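Local coordinates for protein pyrrolidone-carboxylate peptidase (PDB 1X10) that removes pyroglutamate (5-oxoproline) from the N-terminus of peptides as a thiol peptidase of the C15 family, at residues S142-V145 with M146-L150; A192-A195 with V196-I200; G28-I31 with G32-Q35. The protein carries 3 engineered substitutions. One frame throughout, in Å; residues are numbered along the deposited sequence.

Contact 1 (S142-V145 with M146-L150); sequences SNYV and MYLSL. Engineered in segment 142-145: Ser142 (natural residue Cys).
Leu148 sets its methyl CD1 over the centre of the Tyr144 ring face, one helical turn further on, in a CH-pi contact. CD1 stands 3.8 Å from the centroid of the Tyr144 ring and only 13° off the ring normal, and its nearest ring atom is CE2. Two torsions bring the groups together: Tyr144 swings CG opposite its own backbone N (chi1 -180°), while Leu148 sends CG opposite its carbonyl carbon (chi1 -72°), back toward the preceding turn. The backbone under them is regular alpha helix, with Leu148 N donating to Tyr144 O at 3.1 Å, flanked by the bonds from Tyr147 N to Asn143 O and from Ser149 N to Val145 O. Tyr144 OH is bonded to Gly46 N, Phe45 meets the Tyr144 ring edge-to-face, and helix 47-59 packs on both Tyr144 and Leu148. A serine in place of Tyr144 would probably leave Leu148 CD1 without its aromatic cover and Gly46 N without its hydroxyl partner. Met146 runs out fully extended to touch the active-site Glu79 on strand 76-83, while Tyr147 OH bonds Pro108 O and Asn143 ND2 bonds Val83 O. Ser142, engineered in place of the active-site cysteine, bonds His166 NE2 through OG. The chemistry thus divides by direction: one apolar methyl-on-ring contact faces helix 47-59, while polar ends bonded to Val83, Pro108 and the active-site His166 join the helix carrying the nucleophile position of this cysteine peptidase to its surroundings.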
# COMPACT_ATOMS: atom_id res chain seq x y z
N SER A 142 3.08 -12.80 18.56
CA SER A 142 4.50 -12.66 18.28
C SER A 142 5.15 -11.80 19.36
O SER A 142 6.18 -12.18 19.92
CB SER A 142 4.72 -12.02 16.90
OG SER A 142 4.31 -12.92 15.88
N ASN A 143 4.56 -10.64 19.64
CA ASN A 143 5.08 -9.73 20.66
C ASN A 143 5.04 -10.39 22.04
O ASN A 143 5.94 -10.20 22.86
CB ASN A 143 4.26 -8.44 20.68
CG ASN A 143 4.69 -7.50 21.78
OD1 ASN A 143 5.73 -6.85 21.69
ND2 ASN A 143 3.89 -7.44 22.84
N TYR A 144 3.98 -11.15 22.27
CA TYR A 144 3.75 -11.85 23.53
C TYR A 144 4.95 -12.77 23.83
O TYR A 144 5.55 -12.69 24.90
CB TYR A 144 2.46 -12.67 23.40
CG TYR A 144 2.03 -13.48 24.60
CD1 TYR A 144 1.50 -12.88 25.74
CD2 TYR A 144 2.06 -14.88 24.55
CE1 TYR A 144 1.00 -13.65 26.80
CE2 TYR A 144 1.57 -15.65 25.60
CZ TYR A 144 1.03 -15.03 26.72
OH TYR A 144 0.51 -15.81 27.72
N VAL A 145 5.30 -13.62 22.87
CA VAL A 145 6.43 -14.53 23.06
C VAL A 145 7.76 -13.77 23.09
O VAL A 145 8.65 -14.10 23.87
CB VAL A 145 6.48 -15.61 21.96
CG1 VAL A 145 5.26 -16.53 22.09
CG2 VAL A 145 6.51 -14.97 20.60
N MET A 146 7.89 -12.75 22.25
CA MET A 146 9.12 -11.97 22.23
C MET A 146 9.38 -11.35 23.60
O MET A 146 10.51 -11.39 24.10
CB MET A 146 9.03 -10.85 21.18
CG MET A 146 10.33 -10.05 21.04
SD MET A 146 10.15 -8.62 19.94
CE MET A 146 11.82 -7.92 20.07
N TYR A 147 8.34 -10.79 24.21
CA TYR A 147 8.47 -10.16 25.51
C TYR A 147 8.81 -11.17 26.61
O TYR A 147 9.71 -10.95 27.41
CB TYR A 147 7.18 -9.41 25.88
CG TYR A 147 7.29 -8.64 27.18
CD1 TYR A 147 7.78 -7.33 27.20
CD2 TYR A 147 7.00 -9.25 28.40
CE1 TYR A 147 7.98 -6.66 28.39
CE2 TYR A 147 7.21 -8.59 29.61
CZ TYR A 147 7.70 -7.29 29.60
OH TYR A 147 7.95 -6.64 30.79
N LEU A 148 8.07 -12.28 26.64
CA LEU A 148 8.29 -13.31 27.65
C LEU A 148 9.70 -13.88 27.55
O LEU A 148 10.34 -14.17 28.57
CB LEU A 148 7.26 -14.43 27.49
CG LEU A 148 5.84 -14.05 27.93
CD1 LEU A 148 4.82 -15.09 27.44
CD2 LEU A 148 5.80 -13.94 29.45
N SER A 149 10.21 -14.04 26.34
CA SER A 149 11.55 -14.58 26.16
C SER A 149 12.58 -13.60 26.71
O SER A 149 13.50 -13.98 27.46
CB SER A 149 11.82 -14.86 24.68
OG SER A 149 13.06 -15.53 24.50
N LEU A 150 12.43 -12.32 26.37
CA LEU A 150 13.36 -11.31 26.85
C LEU A 150 13.26 -11.12 28.36
O LEU A 150 14.26 -10.85 29.03
CB LEU A 150 13.11 -9.98 26.12
CG LEU A 150 13.64 -9.96 24.69
CD1 LEU A 150 13.05 -8.80 23.92
CD2 LEU A 150 15.16 -9.90 24.71

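Contact 2 (A192-A195 with V196-I200); sequences ALEA and VKVAI. Engineered in segment 192-195: Ala192 (natural residue Glu).
Lys197 leans out from the helix and somewhat back, and meets two side chains of the previous turn. It slants across Leu193, its CE lying 3.9 Å from Leu193 CG, and it passes Glu194 at about a right angle, its CD 3.9 Å from Glu194 OE2. The lysine sets off with CG opposite its carbonyl carbon (chi1 -72°) and stays extended beyond, which brings CD and CE beside Glu194 and Leu193. Glu194 instead bends at chi2 (68°), turning its carboxylate toward the lysine. The charges do not touch directly; a water links them, donating a hydrogen bond to Glu194 OE2 (2.7 Å) and accepting one from Lys197 NZ (2.8 Å). The other carboxylate oxygen, OE1, faces Val198 CG2 and has Arg127 as a long, weak ionic partner. Underneath, Lys197 N bonds Leu193 O at 3.0 Å, and Val198 N bonds Glu194 O at 2.8 Å. Ala195 receives the bond from Ala199 N. Ala192, an engineered replacement of a natural glutamate, accepts the bond from Val196 N through its carbonyl and brings just a methyl as side chain. Within helix 189-206, Leu193, Val196 and Lys197 lean on helix 18-26 through Leu26, and Leu193 also meets Ile22. Ala195, Val198 and Ala199 pack against helix 117-126, at Leu124, Lys123 and Ile120. Val196, Ala199 and Ile200 come down on the central sheet, touching Val5 and Val3 of strand 2-8 and Val67 and Ile65 of strand 63-69, and so seat the helix on the sheet between its two helical neighbours.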
# COMPACT_ATOMS: atom_id res chain seq x y z
N ALA A 192 13.09 -17.24 3.30
CA ALA A 192 12.70 -17.01 4.69
C ALA A 192 13.52 -17.95 5.59
O ALA A 192 14.03 -17.54 6.64
CB ALA A 192 11.20 -17.28 4.88
N LEU A 193 13.64 -19.20 5.18
CA LEU A 193 14.38 -20.19 5.94
C LEU A 193 15.85 -19.79 6.04
O LEU A 193 16.44 -19.83 7.12
CB LEU A 193 14.26 -21.57 5.29
CG LEU A 193 15.07 -22.72 5.89
CD1 LEU A 193 14.67 -22.95 7.35
CD2 LEU A 193 14.85 -23.99 5.07
N GLU A 194 16.43 -19.40 4.91
CA GLU A 194 17.84 -19.00 4.89
C GLU A 194 18.07 -17.76 5.76
O GLU A 194 19.10 -17.64 6.42
CB GLU A 194 18.29 -18.71 3.45
CG GLU A 194 19.75 -18.28 3.33
CD GLU A 194 20.73 -19.40 3.66
OE1 GLU A 194 21.94 -19.11 3.78
OE2 GLU A 194 20.30 -20.56 3.79
N ALA A 195 17.10 -16.85 5.76
CA ALA A 195 17.20 -15.64 6.56
C ALA A 195 17.34 -16.01 8.04
O ALA A 195 18.17 -15.44 8.74
CB ALA A 195 15.96 -14.75 6.35
N VAL A 196 16.53 -16.96 8.50
CA VAL A 196 16.59 -17.39 9.89
C VAL A 196 17.94 -18.08 10.17
O VAL A 196 18.53 -17.88 11.23
CB VAL A 196 15.42 -18.36 10.23
CG1 VAL A 196 15.56 -18.86 11.67
CG2 VAL A 196 14.10 -17.63 10.07
N LYS A 197 18.41 -18.88 9.22
CA LYS A 197 19.69 -19.56 9.39
C LYS A 197 20.80 -18.52 9.52
O LYS A 197 21.69 -18.65 10.36
CB LYS A 197 20.00 -20.48 8.20
CG LYS A 197 19.15 -21.73 8.13
CD LYS A 197 19.60 -22.63 6.98
CE LYS A 197 18.68 -23.84 6.83
NZ LYS A 197 19.02 -24.68 5.64
N VAL A 198 20.73 -17.49 8.69
CA VAL A 198 21.72 -16.42 8.74
C VAL A 198 21.71 -15.70 10.09
O VAL A 198 22.76 -15.41 10.65
CB VAL A 198 21.49 -15.39 7.62
CG1 VAL A 198 22.40 -14.19 7.82
CG2 VAL A 198 21.76 -16.04 6.26
N ALA A 199 20.51 -15.42 10.60
CA ALA A 199 20.38 -14.75 11.89
C ALA A 199 21.04 -15.57 12.98
O ALA A 199 21.72 -15.03 13.86
CB ALA A 199 18.90 -14.53 12.22
N ILE A 200 20.84 -16.88 12.94
CA ILE A 200 21.43 -17.78 13.94
C ILE A 200 22.96 -17.73 13.85
O ILE A 200 23.65 -17.59 14.86
CB ILE A 200 20.96 -19.24 13.72
CG1 ILE A 200 19.45 -19.34 13.92
CG2 ILE A 200 21.68 -20.17 14.69
CD1 ILE A 200 18.86 -20.68 13.54
O HOH W 1 18.50 -22.58 3.92

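Contact 3 (G28-I31 with G32-Q35)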
# COMPACT_ATOMS: atom_id res chain seq x y z
N GLY A 28 17.30 -29.83 15.17
CA GLY A 28 18.34 -30.84 15.08
C GLY A 28 19.55 -30.55 14.22
O GLY A 28 20.50 -31.33 14.22
N ILE A 29 19.55 -29.44 13.49
CA ILE A 29 20.71 -29.13 12.66
C ILE A 29 21.81 -28.55 13.54
O ILE A 29 21.57 -28.19 14.69
CB ILE A 29 20.38 -28.11 11.54
CG1 ILE A 29 20.25 -26.71 12.12
CG2 ILE A 29 19.11 -28.53 10.82
CD1 ILE A 29 20.16 -25.63 11.07
N LYS A 30 23.01 -28.47 12.99
CA LYS A 30 24.13 -27.91 13.72
C LYS A 30 24.89 -26.93 12.85
O LYS A 30 25.12 -27.18 11.67
CB LYS A 30 25.07 -29.01 14.20
CG LYS A 30 24.43 -29.99 15.18
CD LYS A 30 25.39 -31.10 15.61
CE LYS A 30 26.43 -30.62 16.61
NZ LYS A 30 27.34 -29.58 16.05
N ILE A 31 25.25 -25.80 13.45
CA ILE A 31 26.02 -24.77 12.79
C ILE A 31 27.32 -24.78 13.59
O ILE A 31 27.34 -24.37 14.75
CB ILE A 31 25.33 -23.40 12.90
CG1 ILE A 31 23.98 -23.45 12.17
CG2 ILE A 31 26.22 -22.30 12.32
CD1 ILE A 31 23.17 -22.18 12.27
N GLY A 32 28.39 -25.27 12.98
CA GLY A 32 29.64 -25.37 13.70
C GLY A 32 29.37 -26.46 14.72
O GLY A 32 28.87 -27.52 14.36
N ASP A 33 29.66 -26.21 15.99
CA ASP A 33 29.39 -27.21 17.02
C ASP A 33 28.17 -26.82 17.86
O ASP A 33 27.91 -27.43 18.90
CB ASP A 33 30.61 -27.42 17.91
CG ASP A 33 31.65 -28.31 17.26
OD1 ASP A 33 31.28 -29.42 16.81
OD2 ASP A 33 32.83 -27.91 17.21
N ALA A 34 27.43 -25.82 17.40
CA ALA A 34 26.25 -25.36 18.10
C ALA A 34 25.06 -26.24 17.74
O ALA A 34 24.86 -26.58 16.58
CB ALA A 34 25.96 -23.91 17.74
N GLN A 35 24.26 -26.60 18.74
CA GLN A 35 23.09 -27.43 18.50
C GLN A 35 21.85 -26.56 18.38
O GLN A 35 21.61 -25.69 19.21
CB GLN A 35 22.90 -28.43 19.64
CG GLN A 35 21.77 -29.41 19.39
CD GLN A 35 21.97 -30.21 18.11
OE1 GLN A 35 22.92 -30.98 17.99
NE2 GLN A 35 21.08 -30.02 17.14
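Ala34 N donates to Ile31 O at 3.0 Å, the bond that closes a type II' beta turn, with the donor lifted 46° out of the carbonyl plane. Ile31 N returns a bond to Ala34 O at 3.2 Å, making the two residues a hydrogen-bonded antiparallel pair. That same carbonyl oxygen also takes a CA-H...O contact from Lys30 CA. Gly32 fits the first corner of the turn, since its positive phi (69°) suits a residue without CB. One step outward, Lys30 and Gln35 form a non-hydrogen-bonded pair and cross obliquely. The bend of Gln35 at chi2 (58°) brings its amide back beside Lys30, with OE1 3.3 Å from Lys30 CG, while NE2 reaches over to Gly28 O in a weak bond. Lys30 curls back over the turn, and its NZ remains 4.0 Å from Asp33 OD1, beyond a salt bridge. On the other face, Ile31 and Ala34 rest against Leu204 of helix 189-206. The hairpin joining strand 30-31 to strand 34-41 is therefore secured by its paired backbone bonds and an apolar underside, while across the hairpin the polar side chains add a weak Gln35 to Gly28 bond and a long Lys30 to Asp33 attraction.

Contact 1 is core and lies within the active-site helix 141-156; contact 2, also buried, lies within helix 189-206 on the opposite side of the chain's centre, their centres about 19 Å apart. Contact 3 is surface, a hairpin about 20 Å from that centre, packed on helix 189-206. The two helical contacts share an i to i+4 backbone pattern but differ above it: a methyl on an aromatic ring in contact 1, a water-linked charge pair beside aliphatic packing in contact 2. Contact 3 instead relies on antiparallel strand pairing. Contacts 2 and 3 meet through helix 189-206, Ile31 CD1 lying 3.5 Å from Ile200 CG2, whereas contact 1 touches neither.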